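Long-range contacts in Rna-directed RNA polymerase (Infectious pancreatic necrosis virus, PDB 3ZED), which catalyses RNA-directed synthesis of viral RNA from ribonucleoside triphosphates and probably exists both free and covalently attached to the genomic RNA: residues D139-L147 with N623-A631; Q149-Y159 with I584-E594. All coordinates share one frame; numbering follows the deposited sequence.

Contact 1 of 2, residues D139-L147 with N623-A631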
ATOM      1  N   ASP B 139      -6.964 -24.813 -34.326  1.00 50.75           N
ATOM      2  CA  ASP B 139      -7.189 -25.869 -33.348  1.00 49.41           C
ATOM      3  C   ASP B 139      -6.116 -25.765 -32.241  1.00 49.28           C
ATOM      4  O   ASP B 139      -5.190 -26.571 -32.153  1.00 49.15           O
ATOM      5  CB  ASP B 139      -7.233 -27.286 -33.981  1.00 51.82           C
ATOM      6  CG  ASP B 139      -7.527 -28.429 -33.001  1.00 61.33           C
ATOM      7  OD1 ASP B 139      -7.985 -28.142 -31.843  1.00 63.43           O
ATOM      8  OD2 ASP B 139      -7.278 -29.607 -33.369  1.00 62.44           O
ATOM      9  N   PHE B 140      -6.265 -24.756 -31.416  1.00 44.12           N
ATOM     10  CA  PHE B 140      -5.474 -24.550 -30.211  1.00 41.37           C
ATOM     11  C   PHE B 140      -6.118 -25.369 -29.085  1.00 46.40           C
ATOM     12  O   PHE B 140      -7.287 -25.118 -28.791  1.00 46.79           O
ATOM     13  CB  PHE B 140      -5.421 -23.053 -29.827  1.00 41.18           C
ATOM     14  CG  PHE B 140      -4.731 -22.112 -30.788  1.00 40.77           C
ATOM     15  CD1 PHE B 140      -3.482 -22.425 -31.323  1.00 40.45           C
ATOM     16  CD2 PHE B 140      -5.283 -20.870 -31.087  1.00 41.01           C
ATOM     17  CE1 PHE B 140      -2.810 -21.523 -32.149  1.00 40.40           C
ATOM     18  CE2 PHE B 140      -4.612 -19.972 -31.925  1.00 42.93           C
ATOM     19  CZ  PHE B 140      -3.373 -20.303 -32.441  1.00 40.38           C
ATOM     20  N   PRO B 141      -5.408 -26.339 -28.449  1.00 44.53           N
ATOM     21  CA  PRO B 141      -6.052 -27.154 -27.377  1.00 44.89           C
ATOM     22  C   PRO B 141      -6.662 -26.339 -26.209  1.00 46.02           C
ATOM     23  O   PRO B 141      -7.689 -26.751 -25.672  1.00 45.27           O
ATOM     24  CB  PRO B 141      -4.915 -28.065 -26.875  1.00 46.90           C
ATOM     25  CG  PRO B 141      -3.946 -28.145 -28.046  1.00 51.61           C
ATOM     26  CD  PRO B 141      -4.035 -26.810 -28.748  1.00 46.70           C
ATOM     27  N   THR B 142      -6.070 -25.188 -25.844  1.00 40.55           N
ATOM     28  CA  THR B 142      -6.579 -24.322 -24.762  1.00 40.25           C
ATOM     29  C   THR B 142      -7.487 -23.188 -25.287  1.00 44.01           C
ATOM     30  O   THR B 142      -8.056 -22.444 -24.475  1.00 44.11           O
ATOM     31  CB  THR B 142      -5.419 -23.722 -23.941  1.00 49.30           C
ATOM     32  OG1 THR B 142      -4.565 -22.979 -24.813  1.00 48.78           O
ATOM     33  CG2 THR B 142      -4.621 -24.776 -23.180  1.00 46.86           C
ATOM     34  N   GLY B 143      -7.597 -23.062 -26.621  1.00 39.83           N
ATOM     35  CA  GLY B 143      -8.434 -22.064 -27.279  1.00 38.98           C
ATOM     36  C   GLY B 143      -9.875 -22.018 -26.776  1.00 43.38           C
ATOM     37  O   GLY B 143     -10.346 -20.948 -26.366  1.00 41.46           O
ATOM     38  N   PRO B 144     -10.619 -23.159 -26.753  1.00 40.56           N
ATOM     39  CA  PRO B 144     -12.033 -23.096 -26.307  1.00 40.39           C
ATOM     40  C   PRO B 144     -12.194 -22.602 -24.864  1.00 45.17           C
ATOM     41  O   PRO B 144     -13.085 -21.795 -24.597  1.00 45.21           O
ATOM     42  CB  PRO B 144     -12.526 -24.543 -26.486  1.00 42.57           C
ATOM     43  CG  PRO B 144     -11.630 -25.111 -27.566  1.00 47.38           C
ATOM     44  CD  PRO B 144     -10.279 -24.511 -27.259  1.00 42.58           C
ATOM     45  N   GLU B 145     -11.305 -23.041 -23.955  1.00 42.56           N
ATOM     46  CA  GLU B 145     -11.327 -22.615 -22.560  1.00 42.48           C
ATOM     47  C   GLU B 145     -11.003 -21.125 -22.435  1.00 44.05           C
ATOM     48  O   GLU B 145     -11.585 -20.476 -21.580  1.00 45.59           O
ATOM     49  CB  GLU B 145     -10.364 -23.453 -21.711  1.00 44.40           C
ATOM     50  CG  GLU B 145     -10.593 -23.360 -20.207  1.00 60.06           C
ATOM     51  CD  GLU B 145     -11.980 -23.676 -19.657  1.00 92.68           C
ATOM     52  OE1 GLU B 145     -12.696 -24.536 -20.227  1.00 96.10           O
ATOM     53  OE2 GLU B 145     -12.337 -23.070 -18.620  1.00 71.89           O
ATOM     54  N   THR B 146     -10.120 -20.577 -23.293  1.00 36.36           N
ATOM     55  CA  THR B 146      -9.780 -19.155 -23.250  1.00 34.84           C
ATOM     56  C   THR B 146     -10.993 -18.325 -23.686  1.00 39.56           C
ATOM     57  O   THR B 146     -11.330 -17.349 -23.022  1.00 39.25           O
ATOM     58  CB  THR B 146      -8.541 -18.856 -24.121  1.00 39.39           C
ATOM     59  OG1 THR B 146      -7.428 -19.607 -23.635  1.00 35.04           O
ATOM     60  CG2 THR B 146      -8.190 -17.377 -24.153  1.00 37.75           C
ATOM     61  N   LEU B 147     -11.643 -18.709 -24.800  1.00 36.58           N
ATOM     62  CA  LEU B 147     -12.833 -18.011 -25.281  1.00 36.82           C
ATOM     63  C   LEU B 147     -13.945 -18.019 -24.211  1.00 38.93           C
ATOM     64  O   LEU B 147     -14.502 -16.961 -23.903  1.00 37.49           O
ATOM     65  CB  LEU B 147     -13.357 -18.629 -26.606  1.00 37.52           C
ATOM     66  CG  LEU B 147     -14.627 -17.954 -27.206  1.00 42.58           C
ATOM     67  CD1 LEU B 147     -14.396 -16.471 -27.477  1.00 42.39           C
ATOM     68  CD2 LEU B 147     -15.118 -18.687 -28.493  1.00 43.63           C
ATOM     69  N   ASN B 623       1.807 -16.173 -23.972  1.00 35.40           N
ATOM     70  CA  ASN B 623       1.853 -17.609 -23.751  1.00 34.78           C
ATOM     71  C   ASN B 623       0.469 -18.261 -23.872  1.00 39.20           C
ATOM     72  O   ASN B 623       0.358 -19.460 -23.639  1.00 40.26           O
ATOM     73  CB  ASN B 623       2.509 -17.940 -22.393  1.00 32.62           C
ATOM     74  CG  ASN B 623       3.131 -19.315 -22.373  1.00 41.20           C
ATOM     75  OD1 ASN B 623       3.713 -19.768 -23.351  1.00 38.30           O
ATOM     76  ND2 ASN B 623       2.955 -20.044 -21.291  1.00 33.70           N
ATOM     77  N   ASN B 624      -0.570 -17.500 -24.247  1.00 34.81           N
ATOM     78  CA  ASN B 624      -1.921 -18.035 -24.466  1.00 34.13           C
ATOM     79  C   ASN B 624      -2.149 -17.960 -25.986  1.00 38.78           C
ATOM     80  O   ASN B 624      -2.274 -16.844 -26.502  1.00 38.69           O
ATOM     81  CB  ASN B 624      -2.962 -17.261 -23.667  1.00 33.66           C
ATOM     82  CG  ASN B 624      -4.347 -17.830 -23.777  1.00 47.77           C
ATOM     83  OD1 ASN B 624      -4.919 -17.980 -24.859  1.00 40.92           O
ATOM     84  ND2 ASN B 624      -4.944 -18.109 -22.648  1.00 39.56           N
ATOM     85  N   PRO B 625      -2.153 -19.094 -26.741  1.00 35.00           N
ATOM     86  CA  PRO B 625      -2.163 -18.982 -28.198  1.00 36.00           C
ATOM     87  C   PRO B 625      -3.384 -18.287 -28.777  1.00 40.21           C
ATOM     88  O   PRO B 625      -3.212 -17.476 -29.684  1.00 40.80           O
ATOM     89  CB  PRO B 625      -2.001 -20.428 -28.695  1.00 38.33           C
ATOM     90  CG  PRO B 625      -2.390 -21.279 -27.524  1.00 42.31           C
ATOM     91  CD  PRO B 625      -1.950 -20.496 -26.318  1.00 36.70           C
ATOM     92  N   LEU B 626      -4.577 -18.552 -28.265  1.00 36.40           N
ATOM     93  CA  LEU B 626      -5.743 -17.848 -28.788  1.00 35.34           C
ATOM     94  C   LEU B 626      -5.683 -16.357 -28.456  1.00 38.36           C
ATOM     95  O   LEU B 626      -5.907 -15.519 -29.328  1.00 39.75           O
ATOM     96  CB  LEU B 626      -7.055 -18.455 -28.274  1.00 34.47           C
ATOM     97  CG  LEU B 626      -8.325 -18.029 -29.046  1.00 37.81           C
ATOM     98  CD1 LEU B 626      -8.365 -18.644 -30.438  1.00 37.61           C
ATOM     99  CD2 LEU B 626      -9.593 -18.344 -28.245  1.00 39.41           C
ATOM    100  N   LEU B 627      -5.371 -16.031 -27.213  1.00 33.95           N
ATOM    101  CA  LEU B 627      -5.308 -14.650 -26.758  1.00 35.37           C
ATOM    102  C   LEU B 627      -4.231 -13.865 -27.512  1.00 37.82           C
ATOM    103  O   LEU B 627      -4.502 -12.739 -27.930  1.00 37.46           O
ATOM    104  CB  LEU B 627      -5.083 -14.570 -25.223  1.00 34.90           C
ATOM    105  CG  LEU B 627      -5.021 -13.171 -24.588  1.00 39.77           C
ATOM    106  CD1 LEU B 627      -6.309 -12.375 -24.855  1.00 40.76           C
ATOM    107  CD2 LEU B 627      -4.759 -13.271 -23.089  1.00 41.34           C
ATOM    108  N   GLU B 628      -3.037 -14.470 -27.688  1.00 33.09           N
ATOM    109  CA  GLU B 628      -1.911 -13.871 -28.378  1.00 33.57           C
ATOM    110  C   GLU B 628      -2.233 -13.671 -29.877  1.00 39.34           C
ATOM    111  O   GLU B 628      -1.912 -12.620 -30.401  1.00 38.43           O
ATOM    112  CB  GLU B 628      -0.632 -14.727 -28.171  1.00 34.71           C
ATOM    113  CG  GLU B 628       0.558 -14.381 -29.059  1.00 40.06           C
ATOM    114  CD  GLU B 628       1.045 -12.943 -29.073  1.00 50.79           C
ATOM    115  OE1 GLU B 628       0.860 -12.225 -28.066  1.00 47.07           O
ATOM    116  OE2 GLU B 628       1.689 -12.561 -30.070  1.00 48.38           O
ATOM    117  N   THR B 629      -2.888 -14.642 -30.546  1.00 37.63           N
ATOM    118  CA  THR B 629      -3.243 -14.500 -31.961  1.00 39.32           C
ATOM    119  C   THR B 629      -4.217 -13.321 -32.144  1.00 45.75           C
ATOM    120  O   THR B 629      -3.961 -12.468 -33.003  1.00 46.29           O
ATOM    121  CB  THR B 629      -3.821 -15.807 -32.533  1.00 47.63           C
ATOM    122  OG1 THR B 629      -3.018 -16.911 -32.092  1.00 45.45           O
ATOM    123  CG2 THR B 629      -3.883 -15.799 -34.052  1.00 46.35           C
ATOM    124  N   ALA B 630      -5.291 -13.246 -31.290  1.00 41.41           N
ATOM    125  CA  ALA B 630      -6.289 -12.171 -31.318  1.00 41.53           C
ATOM    126  C   ALA B 630      -5.692 -10.804 -30.918  1.00 46.35           C
ATOM    127  O   ALA B 630      -5.923  -9.837 -31.645  1.00 46.11           O
ATOM    128  CB  ALA B 630      -7.459 -12.506 -30.423  1.00 41.47           C
ATOM    129  N   ALA B 631      -4.924 -10.722 -29.792  1.00 42.15           N
ATOM    130  CA  ALA B 631      -4.310  -9.463 -29.336  1.00 41.44           C
ATOM    131  C   ALA B 631      -3.260  -8.936 -30.336  1.00 46.00           C
ATOM    132  O   ALA B 631      -3.231  -7.725 -30.569  1.00 44.97           O
ATOM    133  CB  ALA B 631      -3.687  -9.619 -27.955  1.00 40.25           C
TER
HETATM  134  O   HOH W   1      -5.574 -20.480 -26.074  1.00 31.61           O

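Contact 2 of 2, residues Q149-Y159 with I584-E594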
ATOM      1  N   GLN B 149     -13.750 -18.432 -20.972  1.00 38.56           N
ATOM      2  CA  GLN B 149     -13.338 -17.647 -19.806  1.00 37.23           C
ATOM      3  C   GLN B 149     -13.503 -16.150 -20.037  1.00 40.24           C
ATOM      4  O   GLN B 149     -14.060 -15.469 -19.166  1.00 40.11           O
ATOM      5  CB  GLN B 149     -11.914 -17.993 -19.398  1.00 36.59           C
ATOM      6  CG  GLN B 149     -11.862 -19.327 -18.663  1.00 38.07           C
ATOM      7  CD  GLN B 149     -10.461 -19.827 -18.430  1.00 62.18           C
ATOM      8  OE1 GLN B 149      -9.469 -19.282 -18.942  1.00 59.71           O
ATOM      9  NE2 GLN B 149     -10.359 -20.914 -17.682  1.00 53.33           N
ATOM     10  N   VAL B 150     -13.073 -15.649 -21.215  1.00 36.83           N
ATOM     11  CA  VAL B 150     -13.208 -14.234 -21.557  1.00 36.07           C
ATOM     12  C   VAL B 150     -14.715 -13.860 -21.650  1.00 38.58           C
ATOM     13  O   VAL B 150     -15.117 -12.844 -21.077  1.00 37.09           O
ATOM     14  CB  VAL B 150     -12.448 -13.860 -22.844  1.00 39.80           C
ATOM     15  CG1 VAL B 150     -12.751 -12.417 -23.260  1.00 39.82           C
ATOM     16  CG2 VAL B 150     -10.947 -14.042 -22.655  1.00 39.25           C
ATOM     17  N   ARG B 151     -15.530 -14.701 -22.317  1.00 36.05           N
ATOM     18  CA  ARG B 151     -16.965 -14.448 -22.451  1.00 38.04           C
ATOM     19  C   ARG B 151     -17.667 -14.453 -21.090  1.00 41.72           C
ATOM     20  O   ARG B 151     -18.514 -13.594 -20.861  1.00 42.85           O
ATOM     21  CB  ARG B 151     -17.641 -15.448 -23.392  1.00 39.59           C
ATOM     22  CG  ARG B 151     -18.916 -14.877 -23.993  1.00 49.77           C
ATOM     23  CD  ARG B 151     -19.528 -15.775 -25.037  1.00 59.86           C
ATOM     24  NE  ARG B 151     -20.381 -16.769 -24.398  1.00 69.39           N
ATOM     25  CZ  ARG B 151     -21.702 -16.720 -24.368  1.00 77.14           C
ATOM     26  NH1 ARG B 151     -22.351 -15.742 -24.987  1.00 69.65           N
ATOM     27  NH2 ARG B 151     -22.389 -17.660 -23.743  1.00 75.19           N
ATOM     28  N   GLU B 152     -17.338 -15.436 -20.213  1.00 36.90           N
ATOM     29  CA  GLU B 152     -17.888 -15.544 -18.858  1.00 36.65           C
ATOM     30  C   GLU B 152     -17.475 -14.318 -18.006  1.00 38.09           C
ATOM     31  O   GLU B 152     -18.309 -13.793 -17.280  1.00 37.83           O
ATOM     32  CB  GLU B 152     -17.457 -16.866 -18.188  1.00 37.88           C
ATOM     33  CG  GLU B 152     -17.871 -17.026 -16.725  1.00 47.06           C
ATOM     34  CD  GLU B 152     -19.303 -17.379 -16.334  1.00 77.75           C
ATOM     35  OE1 GLU B 152     -20.223 -17.226 -17.173  1.00 66.47           O
ATOM     36  OE2 GLU B 152     -19.510 -17.740 -15.151  1.00 82.18           O
ATOM     37  N   ALA B 153     -16.217 -13.832 -18.148  1.00 34.80           N
ATOM     38  CA  ALA B 153     -15.760 -12.631 -17.421  1.00 34.36           C
ATOM     39  C   ALA B 153     -16.562 -11.383 -17.872  1.00 42.00           C
ATOM     40  O   ALA B 153     -17.005 -10.615 -17.028  1.00 40.38           O
ATOM     41  CB  ALA B 153     -14.266 -12.410 -17.617  1.00 33.48           C
ATOM     42  N   ILE B 154     -16.809 -11.236 -19.197  1.00 42.10           N
ATOM     43  CA  ILE B 154     -17.595 -10.127 -19.744  1.00 43.64           C
ATOM     44  C   ILE B 154     -19.047 -10.219 -19.219  1.00 48.97           C
ATOM     45  O   ILE B 154     -19.627  -9.192 -18.849  1.00 49.94           O
ATOM     46  CB  ILE B 154     -17.530 -10.116 -21.307  1.00 47.80           C
ATOM     47  CG1 ILE B 154     -16.118  -9.679 -21.805  1.00 46.18           C
ATOM     48  CG2 ILE B 154     -18.640  -9.226 -21.909  1.00 49.42           C
ATOM     49  CD1 ILE B 154     -15.822  -9.904 -23.263  1.00 44.17           C
ATOM     50  N   ALA B 155     -19.605 -11.451 -19.149  1.00 44.86           N
ATOM     51  CA  ALA B 155     -20.971 -11.699 -18.696  1.00 45.83           C
ATOM     52  C   ALA B 155     -21.172 -11.576 -17.174  1.00 48.71           C
ATOM     53  O   ALA B 155     -22.277 -11.246 -16.769  1.00 50.53           O
ATOM     54  CB  ALA B 155     -21.429 -13.079 -19.148  1.00 47.16           C
ATOM     55  N   THR B 156     -20.138 -11.824 -16.339  1.00 42.91           N
ATOM     56  CA  THR B 156     -20.318 -11.839 -14.877  1.00 41.44           C
ATOM     57  C   THR B 156     -19.568 -10.751 -14.120  1.00 43.16           C
ATOM     58  O   THR B 156     -19.909 -10.494 -12.963  1.00 44.10           O
ATOM     59  CB  THR B 156     -19.931 -13.204 -14.314  1.00 43.44           C
ATOM     60  OG1 THR B 156     -18.545 -13.427 -14.583  1.00 42.09           O
ATOM     61  CG2 THR B 156     -20.796 -14.332 -14.889  1.00 39.47           C
ATOM     62  N   LEU B 157     -18.565 -10.119 -14.744  1.00 37.59           N
ATOM     63  CA  LEU B 157     -17.797  -9.054 -14.114  1.00 35.68           C
ATOM     64  C   LEU B 157     -18.211  -7.673 -14.639  1.00 42.57           C
ATOM     65  O   LEU B 157     -18.922  -7.556 -15.630  1.00 43.76           O
ATOM     66  CB  LEU B 157     -16.257  -9.246 -14.291  1.00 33.44           C
ATOM     67  CG  LEU B 157     -15.624 -10.574 -13.853  1.00 35.56           C
ATOM     68  CD1 LEU B 157     -14.142 -10.572 -14.113  1.00 33.21           C
ATOM     69  CD2 LEU B 157     -15.909 -10.898 -12.371  1.00 37.25           C
ATOM     70  N   GLN B 158     -17.757  -6.629 -13.951  1.00 39.41           N
ATOM     71  CA  GLN B 158     -17.954  -5.256 -14.344  1.00 39.17           C
ATOM     72  C   GLN B 158     -16.837  -4.399 -13.775  1.00 42.39           C
ATOM     73  O   GLN B 158     -16.656  -4.353 -12.559  1.00 41.93           O
ATOM     74  CB  GLN B 158     -19.330  -4.723 -13.889  1.00 41.61           C
ATOM     75  CG  GLN B 158     -19.592  -3.264 -14.294  1.00 48.32           C
ATOM     76  CD  GLN B 158     -19.564  -3.078 -15.790  1.00 57.44           C
ATOM     77  OE1 GLN B 158     -20.400  -3.623 -16.509  1.00 53.26           O
ATOM     78  NE2 GLN B 158     -18.576  -2.344 -16.294  1.00 44.33           N
ATOM     79  N   TYR B 159     -16.088  -3.719 -14.650  1.00 39.50           N
ATOM     80  CA  TYR B 159     -15.111  -2.757 -14.168  1.00 38.72           C
ATOM     81  C   TYR B 159     -15.860  -1.468 -13.856  1.00 44.75           C
ATOM     82  O   TYR B 159     -16.720  -1.042 -14.641  1.00 47.38           O
ATOM     83  CB  TYR B 159     -13.947  -2.516 -15.146  1.00 38.42           C
ATOM     84  CG  TYR B 159     -12.980  -1.479 -14.613  1.00 38.96           C
ATOM     85  CD1 TYR B 159     -12.054  -1.803 -13.625  1.00 40.19           C
ATOM     86  CD2 TYR B 159     -13.068  -0.145 -15.009  1.00 40.30           C
ATOM     87  CE1 TYR B 159     -11.210  -0.839 -13.075  1.00 42.24           C
ATOM     88  CE2 TYR B 159     -12.246   0.833 -14.447  1.00 40.73           C
ATOM     89  CZ  TYR B 159     -11.307   0.479 -13.493  1.00 49.75           C
ATOM     90  OH  TYR B 159     -10.454   1.429 -12.972  1.00 52.20           O
ATOM     91  N   ILE B 584      -7.369 -12.845 -17.695  1.00 34.49           N
ATOM     92  CA  ILE B 584      -8.699 -12.915 -18.317  1.00 34.35           C
ATOM     93  C   ILE B 584      -9.559 -11.706 -17.898  1.00 38.35           C
ATOM     94  O   ILE B 584     -10.130 -11.065 -18.775  1.00 39.29           O
ATOM     95  CB  ILE B 584      -9.381 -14.268 -18.006  1.00 36.84           C
ATOM     96  CG1 ILE B 584      -8.585 -15.467 -18.590  1.00 36.46           C
ATOM     97  CG2 ILE B 584     -10.866 -14.321 -18.418  1.00 39.08           C
ATOM     98  CD1 ILE B 584      -8.493 -15.629 -20.158  1.00 39.30           C
ATOM     99  N   ALA B 585      -9.607 -11.366 -16.600  1.00 34.45           N
ATOM    100  CA  ALA B 585     -10.404 -10.225 -16.124  1.00 35.64           C
ATOM    101  C   ALA B 585      -9.959  -8.923 -16.801  1.00 38.73           C
ATOM    102  O   ALA B 585     -10.799  -8.141 -17.241  1.00 37.66           O
ATOM    103  CB  ALA B 585     -10.298 -10.095 -14.604  1.00 35.77           C
ATOM    104  N   SER B 586      -8.648  -8.732 -16.919  1.00 36.41           N
ATOM    105  CA  SER B 586      -8.038  -7.547 -17.541  1.00 37.75           C
ATOM    106  C   SER B 586      -8.297  -7.509 -19.073  1.00 41.16           C
ATOM    107  O   SER B 586      -8.565  -6.429 -19.615  1.00 41.56           O
ATOM    108  CB  SER B 586      -6.550  -7.495 -17.228  1.00 42.40           C
ATOM    109  OG  SER B 586      -6.015  -6.255 -17.647  1.00 57.77           O
ATOM    110  N   ALA B 587      -8.305  -8.681 -19.745  1.00 36.01           N
ATOM    111  CA  ALA B 587      -8.639  -8.791 -21.171  1.00 36.50           C
ATOM    112  C   ALA B 587     -10.116  -8.488 -21.406  1.00 43.97           C
ATOM    113  O   ALA B 587     -10.451  -7.829 -22.392  1.00 47.33           O
ATOM    114  CB  ALA B 587      -8.314 -10.190 -21.698  1.00 36.62           C
ATOM    115  N   ALA B 588     -11.001  -8.966 -20.510  1.00 39.28           N
ATOM    116  CA  ALA B 588     -12.451  -8.760 -20.608  1.00 39.15           C
ATOM    117  C   ALA B 588     -12.832  -7.294 -20.310  1.00 42.14           C
ATOM    118  O   ALA B 588     -13.626  -6.709 -21.051  1.00 42.82           O
ATOM    119  CB  ALA B 588     -13.182  -9.698 -19.652  1.00 39.08           C
ATOM    120  N   TYR B 589     -12.272  -6.715 -19.230  1.00 35.47           N
ATOM    121  CA  TYR B 589     -12.557  -5.353 -18.804  1.00 34.97           C
ATOM    122  C   TYR B 589     -11.282  -4.520 -18.679  1.00 41.74           C
ATOM    123  O   TYR B 589     -10.798  -4.319 -17.566  1.00 39.62           O
ATOM    124  CB  TYR B 589     -13.330  -5.350 -17.479  1.00 34.45           C
ATOM    125  CG  TYR B 589     -14.788  -5.680 -17.685  1.00 35.29           C
ATOM    126  CD1 TYR B 589     -15.700  -4.697 -18.048  1.00 37.42           C
ATOM    127  CD2 TYR B 589     -15.250  -6.989 -17.561  1.00 34.52           C
ATOM    128  CE1 TYR B 589     -17.041  -5.007 -18.278  1.00 39.48           C
ATOM    129  CE2 TYR B 589     -16.578  -7.308 -17.801  1.00 36.24           C
ATOM    130  CZ  TYR B 589     -17.472  -6.316 -18.164  1.00 43.79           C
ATOM    131  OH  TYR B 589     -18.784  -6.642 -18.411  1.00 48.00           O
ATOM    132  N   PRO B 590     -10.742  -3.994 -19.806  1.00 42.28           N
ATOM    133  CA  PRO B 590      -9.522  -3.163 -19.700  1.00 42.28           C
ATOM    134  C   PRO B 590      -9.801  -1.843 -19.004  1.00 49.86           C
ATOM    135  O   PRO B 590     -10.910  -1.305 -19.122  1.00 50.38           O
ATOM    136  CB  PRO B 590      -9.104  -2.929 -21.161  1.00 44.52           C
ATOM    137  CG  PRO B 590     -10.338  -3.173 -21.976  1.00 49.61           C
ATOM    138  CD  PRO B 590     -11.199  -4.136 -21.210  1.00 44.74           C
ATOM    139  N   LYS B 591      -8.821  -1.347 -18.226  1.00 48.49           N
ATOM    140  CA  LYS B 591      -8.917  -0.009 -17.633  1.00 49.46           C
ATOM    141  C   LYS B 591      -8.573   0.942 -18.764  1.00 57.96           C
ATOM    142  O   LYS B 591      -7.653   0.641 -19.549  1.00 59.31           O
ATOM    143  CB  LYS B 591      -7.957   0.190 -16.440  1.00 49.87           C
ATOM    144  CG  LYS B 591      -8.225  -0.672 -15.230  1.00 59.31           C
ATOM    145  CD  LYS B 591      -7.304  -0.308 -14.084  1.00 68.10           C
ATOM    146  CE  LYS B 591      -7.497  -1.240 -12.906  1.00 86.28           C
ATOM    147  NZ  LYS B 591      -6.843  -0.736 -11.667  1.00 98.72           N
ATOM    148  N   GLY B 592      -9.304   2.041 -18.878  1.00 55.94           N
ATOM    149  CA  GLY B 592      -9.012   3.048 -19.889  1.00 57.51           C
ATOM    150  C   GLY B 592      -7.989   4.043 -19.373  1.00 65.19           C
ATOM    151  O   GLY B 592      -7.358   3.811 -18.334  1.00 63.54           O
ATOM    152  N   LEU B 593      -7.830   5.172 -20.083  1.00 66.36           N
ATOM    153  CA  LEU B 593      -6.968   6.264 -19.616  1.00 67.60           C
ATOM    154  C   LEU B 593      -7.682   6.975 -18.471  1.00 74.56           C
ATOM    155  O   LEU B 593      -8.694   7.640 -18.717  1.00 76.77           O
ATOM    156  CB  LEU B 593      -6.659   7.266 -20.755  1.00 68.80           C
ATOM    157  CG  LEU B 593      -5.560   6.931 -21.741  1.00 72.28           C
ATOM    158  CD1 LEU B 593      -5.494   7.982 -22.811  1.00 73.49           C
ATOM    159  CD2 LEU B 593      -4.208   6.836 -21.051  1.00 73.25           C
ATOM    160  N   GLU B 594      -7.217   6.787 -17.226  1.00 71.30           N
ATOM    161  CA  GLU B 594      -7.846   7.428 -16.062  1.00 72.17           C
ATOM    162  C   GLU B 594      -6.968   8.607 -15.588  1.00 78.78           C
ATOM    163  O   GLU B 594      -6.502   8.666 -14.443  1.00 77.78           O
ATOM    164  CB  GLU B 594      -8.130   6.409 -14.952  1.00 72.32           C
ATOM    165  CG  GLU B 594      -9.293   5.484 -15.293  1.00 83.08           C
ATOM    166  CD  GLU B 594      -9.474   4.259 -14.413  1.00 94.92           C
ATOM    167  OE1 GLU B 594      -9.008   4.278 -13.250  1.00 85.55           O
ATOM    168  OE2 GLU B 594     -10.107   3.287 -14.886  1.00 82.38           O
TER
HETATM  169  O   HOH W   2     -21.089  -4.649 -19.149  1.00 40.11           O

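Contact 1 of 2, residues D139-L147 with N623-A631
F140 and P625 form a CH-pi pair: CB of P625 sits over the centre of the F140 ring, 3.6 Å from its centroid. Around this pair, a type I beta turn from F140 to G143 leads into helix 143-156 and meets the capped start of helix 625-645, a junction between the palm-family and thumb-family parts of the polymerase. The two short helical segments run at 68° to each other, their axes 9.2 Å apart at closest approach. L626 uses its two methyl groups differently. L626 CD1 lies at the edge of the F140 ring, in its plane and 3.9 Å from F140 CD2. L626 CD2 packs 3.3 Å from G143 O and also meets L147 CB. Beyond the apolar patch, the amide of N624 joins the two helix starts. Its ND2 donates to OG1 of T146 (3.1 Å, N-H...O angle 148°), with the acceptor close to the amide plane. One water bridges the two segments: it hydrogen-bonds with T142 OG1, accepts from L626 N at 3.1 Å and donates to N624 OD1 at 2.9 Å. In the next shell P552 touches P625, and L135 of helix 125-137 packs on L147. What positions the N624 amide is its second role, as N-cap of helix 625-645. With CG anti to the backbone N (chi1 -176°), one amide can serve the neighbouring helix through its nitrogen and its own through the oxygen, N624 OD1 accepting from L627 N at 3.1 Å.

Contact 2 of 2, residues Q149-Y159 with I584-E594
Y589 reaches from the end of helix 580-588 to Y159, and its CB lies 3.7 Å from CB of that residue. With CG anti to the carbonyl carbon (chi1 -78°), the ring runs along the backbone where helix 143-156 gives way to strand 157-160. One face takes the backbone N of Y159, 3.6 Å from Y589 CD1, and the CA of Q158, which makes a CH-pi contact offset toward the rim. CE1 nears the amide of Q158, whose NE2 is held by Y159 O and by G121 O. On the ring's other flank Y589 CE2 meets L157 CB; A153 O lies in the ring plane, 3.4 Å from Y589 CE2. At the tip Y589 OH donates to I154 O (2.7 Å), approaching in the carbonyl plane on a lone pair, and accepts from a water that also donates to Q158 OE1. Before this point in each segment, helices 143-156 and 580-588 pack across each other, their local axes 8.7 Å apart with a crossing angle of -66°; strand 157-160 then pairs antiparallel with strand 299-310. Alanines from both helices meet at this crossing: A588 CB touches A153 CB at 3.6 Å and also I154 CG1. I584 extends the apolar face, setting CD1 against V150 CG2. Further along, the side chains of K591 and Y159 cross at about a right angle, with K591 CG near Y159 CE1, and Y159 OH donates to the syn lone pair of OE2 in the poorly ordered E594, 2.7 Å away.

In the fold
Both contacts draw on helix 143-156, contact 1 near its start and contact 2 along its later turns and into strand 157-160; their centres lie about 16 Å apart. Along the sequence the segments of contact 2 fall between those of contact 1. One helix of the palm-family part is thus held at two points along its length to two different thumb-family helices, 625-645 and 580-588, joining regions more than 400 residues apart in sequence. Helix 125-137 packs against both contacts. The centre of contact 1 lies about 34 Å from the centre of the chain and that of the buried contact 2 about 23 Å; both are away from the potassium and predicted GTP sites.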